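PDB 6KBH: cytochrome P450 monooxygenase from Rhodococcus sp. ECU0066, which probably acts as a self-sufficient monooxygenase, passing electrons from an FMN-containing reductase part through a [2Fe-2S] cluster to a cysteine-ligated heme. Local coordinates for residues V156-D165 against E402-R413. Residues are numbered along the deposited sequence; the frame is centred on the assembly and turned at random.
Sequences VRRLTREYVD and EIQIFLEELTRR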
loop_
_atom_site.group_PDB
_atom_site.type_symbol
_atom_site.label_atom_id
_atom_site.label_comp_id
_atom_site.label_asym_id
_atom_site.label_seq_id
_atom_site.Cartn_x
_atom_site.Cartn_y
_atom_site.Cartn_z
ATOM N N VAL A 156 -16.474 6.743 8.719
ATOM C CA VAL A 156 -15.340 7.541 9.173
ATOM C C VAL A 156 -15.378 8.934 8.557
ATOM O O VAL A 156 -14.982 9.915 9.199
ATOM C CB VAL A 156 -14.020 6.807 8.866
ATOM C CG1 VAL A 156 -14.019 6.287 7.445
ATOM C CG2 VAL A 156 -12.820 7.715 9.108
ATOM N N ARG A 157 -15.862 9.055 7.319
ATOM C CA ARG A 157 -16.024 10.376 6.721
ATOM C C ARG A 157 -17.059 11.197 7.483
ATOM O O ARG A 157 -16.889 12.409 7.666
ATOM C CB ARG A 157 -16.417 10.242 5.251
ATOM C CG ARG A 157 -15.298 9.737 4.357
ATOM C CD ARG A 157 -15.731 9.702 2.905
ATOM N NE ARG A 157 -14.638 9.308 2.025
ATOM C CZ ARG A 157 -13.726 10.150 1.552
ATOM N NH1 ARG A 157 -13.775 11.436 1.880
ATOM N NH2 ARG A 157 -12.763 9.707 0.756
ATOM N N ARG A 158 -18.143 10.553 7.922
ATOM C CA ARG A 158 -19.128 11.231 8.760
ATOM C C ARG A 158 -18.499 11.710 10.063
ATOM O O ARG A 158 -18.641 12.878 10.444
ATOM C CB ARG A 158 -20.308 10.297 9.039
ATOM C CG ARG A 158 -21.399 10.906 9.912
ATOM C CD ARG A 158 -22.535 9.922 10.169
ATOM N NE ARG A 158 -22.160 8.861 11.103
ATOM C CZ ARG A 158 -22.214 8.974 12.426
ATOM N NH1 ARG A 158 -22.627 10.106 12.981
ATOM N NH2 ARG A 158 -21.856 7.956 13.197
ATOM N N LEU A 159 -17.783 10.820 10.754
ATOM C CA LEU A 159 -17.227 11.165 12.059
ATOM C C LEU A 159 -16.091 12.174 11.937
ATOM O O LEU A 159 -15.934 13.042 12.804
ATOM C CB LEU A 159 -16.748 9.903 12.773
ATOM C CG LEU A 159 -17.853 8.946 13.220
ATOM C CD1 LEU A 159 -17.261 7.640 13.713
ATOM C CD2 LEU A 159 -18.707 9.592 14.299
ATOM N N THR A 160 -15.283 12.073 10.880
ATOM C CA THR A 160 -14.197 13.032 10.697
ATOM C C THR A 160 -14.731 14.450 10.536
ATOM O O THR A 160 -14.096 15.407 10.997
ATOM C CB THR A 160 -13.337 12.637 9.493
ATOM O OG1 THR A 160 -12.760 11.345 9.723
ATOM C CG2 THR A 160 -12.214 13.639 9.275
ATOM N N ARG A 161 -15.910 14.606 9.927
ATOM C CA ARG A 161 -16.454 15.940 9.709
ATOM C C ARG A 161 -17.292 16.436 10.881
ATOM O O ARG A 161 -17.220 17.623 11.228
ATOM C CB ARG A 161 -17.287 15.985 8.431
ATOM C CG ARG A 161 -18.316 17.106 8.436
ATOM C CD ARG A 161 -18.741 17.410 7.026
ATOM N NE ARG A 161 -17.594 17.252 6.129
ATOM C CZ ARG A 161 -17.687 16.970 4.839
ATOM N NH1 ARG A 161 -18.880 16.814 4.286
ATOM N NH2 ARG A 161 -16.597 16.832 4.091
ATOM N N GLU A 162 -18.076 15.548 11.503
ATOM C CA GLU A 162 -18.828 15.916 12.701
ATOM C C GLU A 162 -17.961 16.648 13.714
ATOM O O GLU A 162 -18.456 17.505 14.457
ATOM C CB GLU A 162 -19.432 14.670 13.349
ATOM C CG GLU A 162 -20.630 14.086 12.632
ATOM C CD GLU A 162 -21.327 13.021 13.457
ATOM O OE1 GLU A 162 -20.855 12.736 14.578
ATOM O OE2 GLU A 162 -22.341 12.466 12.985
ATOM N N TYR A 163 -16.668 16.328 13.759
ATOM C CA TYR A 163 -15.749 16.960 14.694
ATOM C C TYR A 163 -15.152 18.253 14.144
ATOM O O TYR A 163 -15.101 19.260 14.856
ATOM C CB TYR A 163 -14.636 15.979 15.073
ATOM C CG TYR A 163 -14.997 15.061 16.220
ATOM C CD1 TYR A 163 -14.968 15.517 17.532
ATOM C CD2 TYR A 163 -15.374 13.743 15.993
ATOM C CE1 TYR A 163 -15.298 14.686 18.585
ATOM C CE2 TYR A 163 -15.704 12.903 17.041
ATOM C CZ TYR A 163 -15.665 13.381 18.335
ATOM O OH TYR A 163 -15.995 12.550 19.383
ATOM N N VAL A 164 -14.705 18.251 12.885
ATOM C CA VAL A 164 -13.968 19.404 12.371
ATOM C C VAL A 164 -14.864 20.633 12.263
ATOM O O VAL A 164 -14.392 21.767 12.413
ATOM C CB VAL A 164 -13.298 19.064 11.023
ATOM C CG1 VAL A 164 -14.298 18.492 10.085
ATOM C CG2 VAL A 164 -12.650 20.291 10.398
ATOM N N ASP A 165 -16.164 20.447 12.032
ATOM C CA ASP A 165 -17.044 21.598 11.881
ATOM C C ASP A 165 -17.419 22.251 13.207
ATOM O O ASP A 165 -18.066 23.303 13.199
ATOM C CB ASP A 165 -18.313 21.204 11.111
ATOM C CG ASP A 165 -19.159 20.175 11.843
ATOM O OD1 ASP A 165 -18.830 19.817 12.993
ATOM O OD2 ASP A 165 -20.165 19.722 11.260
ATOM N N GLU A 402 -8.131 5.694 7.728
ATOM C CA GLU A 402 -8.454 6.729 8.702
ATOM C C GLU A 402 -7.568 7.958 8.534
ATOM O O GLU A 402 -8.056 9.095 8.514
ATOM C CB GLU A 402 -8.284 6.144 10.094
ATOM C CG GLU A 402 -9.343 6.502 11.062
ATOM C CD GLU A 402 -9.299 5.593 12.251
ATOM O OE1 GLU A 402 -8.679 4.513 12.165
ATOM O OE2 GLU A 402 -9.843 5.979 13.290
ATOM N N ILE A 403 -6.256 7.745 8.434
ATOM C CA ILE A 403 -5.333 8.860 8.260
ATOM C C ILE A 403 -5.606 9.570 6.945
ATOM O O ILE A 403 -5.657 10.806 6.882
ATOM C CB ILE A 403 -3.877 8.369 8.334
ATOM C CG1 ILE A 403 -3.591 7.723 9.686
ATOM C CG2 ILE A 403 -2.927 9.527 8.108
ATOM C CD1 ILE A 403 -3.649 8.684 10.827
ATOM N N GLN A 404 -5.785 8.796 5.871
ATOM C CA GLN A 404 -5.984 9.377 4.545
ATOM C C GLN A 404 -7.156 10.350 4.501
ATOM O O GLN A 404 -7.079 11.389 3.845
ATOM C CB GLN A 404 -6.190 8.265 3.522
ATOM C CG GLN A 404 -4.939 7.851 2.797
ATOM C CD GLN A 404 -5.133 6.532 2.115
ATOM O OE1 GLN A 404 -5.099 5.492 2.758
ATOM N NE2 GLN A 404 -5.381 6.561 0.812
ATOM N N ILE A 405 -8.257 10.023 5.173
ATOM C CA ILE A 405 -9.427 10.898 5.160
ATOM C C ILE A 405 -9.255 12.075 6.115
ATOM O O ILE A 405 -9.668 13.200 5.801
ATOM C CB ILE A 405 -10.715 10.098 5.440
ATOM C CG1 ILE A 405 -10.736 8.816 4.647
ATOM C CG2 ILE A 405 -11.910 10.904 5.013
ATOM C CD1 ILE A 405 -11.577 7.736 5.258
ATOM N N PHE A 406 -8.723 11.818 7.310
ATOM C CA PHE A 406 -8.332 12.918 8.173
ATOM C C PHE A 406 -7.547 13.954 7.384
ATOM O O PHE A 406 -7.853 15.156 7.413
ATOM C CB PHE A 406 -7.473 12.432 9.345
ATOM C CG PHE A 406 -8.152 11.492 10.304
ATOM C CD1 PHE A 406 -9.532 11.382 10.338
ATOM C CD2 PHE A 406 -7.404 10.746 11.198
ATOM C CE1 PHE A 406 -10.142 10.522 11.235
ATOM C CE2 PHE A 406 -8.009 9.885 12.100
ATOM C CZ PHE A 406 -9.380 9.779 12.117
ATOM N N LEU A 407 -6.524 13.491 6.678
ATOM C CA LEU A 407 -5.647 14.353 5.913
ATOM C C LEU A 407 -6.235 14.761 4.569
ATOM O O LEU A 407 -5.603 15.546 3.858
ATOM C CB LEU A 407 -4.291 13.672 5.705
ATOM C CG LEU A 407 -3.157 14.528 5.135
ATOM C CD1 LEU A 407 -2.889 15.735 6.032
ATOM C CD2 LEU A 407 -1.898 13.708 4.915
ATOM N N GLU A 408 -7.411 14.277 4.172
ATOM C CA GLU A 408 -7.935 14.979 3.009
ATOM C C GLU A 408 -8.869 16.107 3.418
ATOM O O GLU A 408 -8.798 17.194 2.838
ATOM C CB GLU A 408 -8.611 14.028 2.006
ATOM C CG GLU A 408 -9.872 13.314 2.414
ATOM C CD GLU A 408 -10.782 13.057 1.216
ATOM O OE1 GLU A 408 -11.129 14.028 0.509
ATOM O OE2 GLU A 408 -11.160 11.890 0.989
ATOM N N GLU A 409 -9.691 15.909 4.451
ATOM C CA GLU A 409 -10.592 16.976 4.871
ATOM C C GLU A 409 -9.827 18.202 5.360
ATOM O O GLU A 409 -10.199 19.337 5.042
ATOM C CB GLU A 409 -11.547 16.489 5.957
ATOM C CG GLU A 409 -12.632 17.516 6.224
ATOM C CD GLU A 409 -13.772 17.003 7.070
ATOM O OE1 GLU A 409 -13.642 15.915 7.665
ATOM O OE2 GLU A 409 -14.816 17.691 7.124
ATOM N N LEU A 410 -8.762 17.998 6.140
ATOM C CA LEU A 410 -8.029 19.143 6.671
ATOM C C LEU A 410 -7.198 19.836 5.597
ATOM O O LEU A 410 -6.907 21.031 5.720
ATOM C CB LEU A 410 -7.147 18.711 7.842
ATOM C CG LEU A 410 -7.870 17.959 8.962
ATOM C CD1 LEU A 410 -6.872 17.425 9.962
ATOM C CD2 LEU A 410 -8.904 18.839 9.651
ATOM N N THR A 411 -6.803 19.115 4.546
ATOM C CA THR A 411 -6.165 19.775 3.411
ATOM C C THR A 411 -7.186 20.387 2.465
ATOM O O THR A 411 -6.880 21.370 1.782
ATOM C CB THR A 411 -5.278 18.797 2.646
ATOM O OG1 THR A 411 -6.087 17.766 2.058
ATOM C CG2 THR A 411 -4.242 18.190 3.577
ATOM N N ARG A 412 -8.388 19.817 2.397
ATOM C CA ARG A 412 -9.446 20.415 1.590
ATOM C C ARG A 412 -9.918 21.724 2.206
ATOM O O ARG A 412 -9.808 22.792 1.594
ATOM C CB ARG A 412 -10.617 19.443 1.453
ATOM C CG ARG A 412 -10.367 18.284 0.513
ATOM C CD ARG A 412 -10.781 18.609 -0.904
ATOM N NE ARG A 412 -10.805 17.406 -1.730
ATOM C CZ ARG A 412 -11.740 16.464 -1.651
ATOM N NH1 ARG A 412 -12.740 16.584 -0.787
ATOM N NH2 ARG A 412 -11.679 15.401 -2.441
ATOM N N ARG A 413 -10.431 21.658 3.433
ATOM C CA ARG A 413 -11.142 22.793 4.006
ATOM C C ARG A 413 -10.192 23.867 4.528
ATOM O O ARG A 413 -10.444 25.061 4.334
ATOM C CB ARG A 413 -12.077 22.306 5.115
ATOM C CG ARG A 413 -13.192 21.409 4.596
ATOM C CD ARG A 413 -13.956 20.703 5.703
ATOM N NE ARG A 413 -14.771 21.611 6.501
ATOM C CZ ARG A 413 -15.656 21.213 7.409
ATOM N NH1 ARG A 413 -15.851 19.921 7.630
ATOM N NH2 ARG A 413 -16.355 22.109 8.092
#
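From V156 beside E402 to V164 beside L410, two helices run in roughly the same direction, their axes 10.0 Å apart at closest approach and crossing at -43°. Their packing illustrates how apolar contacts and buried charge can share one interface. At the N-terminal end V156 CG1 meets I405 CD1 at 3.6 Å, while I405 CG2 lies over one face of the R157 guanidinium. The extended R157 chain carries that group to E408, where E408 OE2 accepts a bent hydrogen bond from R157 NH1 (2.8 Å), part of a salt bridge, from above the carboxylate plane, the two flat groups being nearly perpendicular. T160 brings OG1 to the edge of the F406 ring, near its plane; the same hydroxyl donates to V156 O within its own helix. In cytochrome P450 terms these are helices D and L of the four-helix bundle, L following the heme's cysteine ligand; helices 183-192 (E) and 284-300 (part of I) pack alongside. Farther along, E409 has CG anti to its backbone N (chi1 -170°) and an extended chain that sends its carboxylate across to R161. R161 NE donates almost straight (174°) to E409 OE2 at 3.0 Å, and R413 NH1 reaches this oxygen from the opposite face of the carboxylate. A leucine in place of R161 would probably leave E409 OE2 gripped by R413 alone, with less countercharge for its buried carboxylate. R413 also pairs with E450, and V164 CG2 lies over a face of its guanidinium.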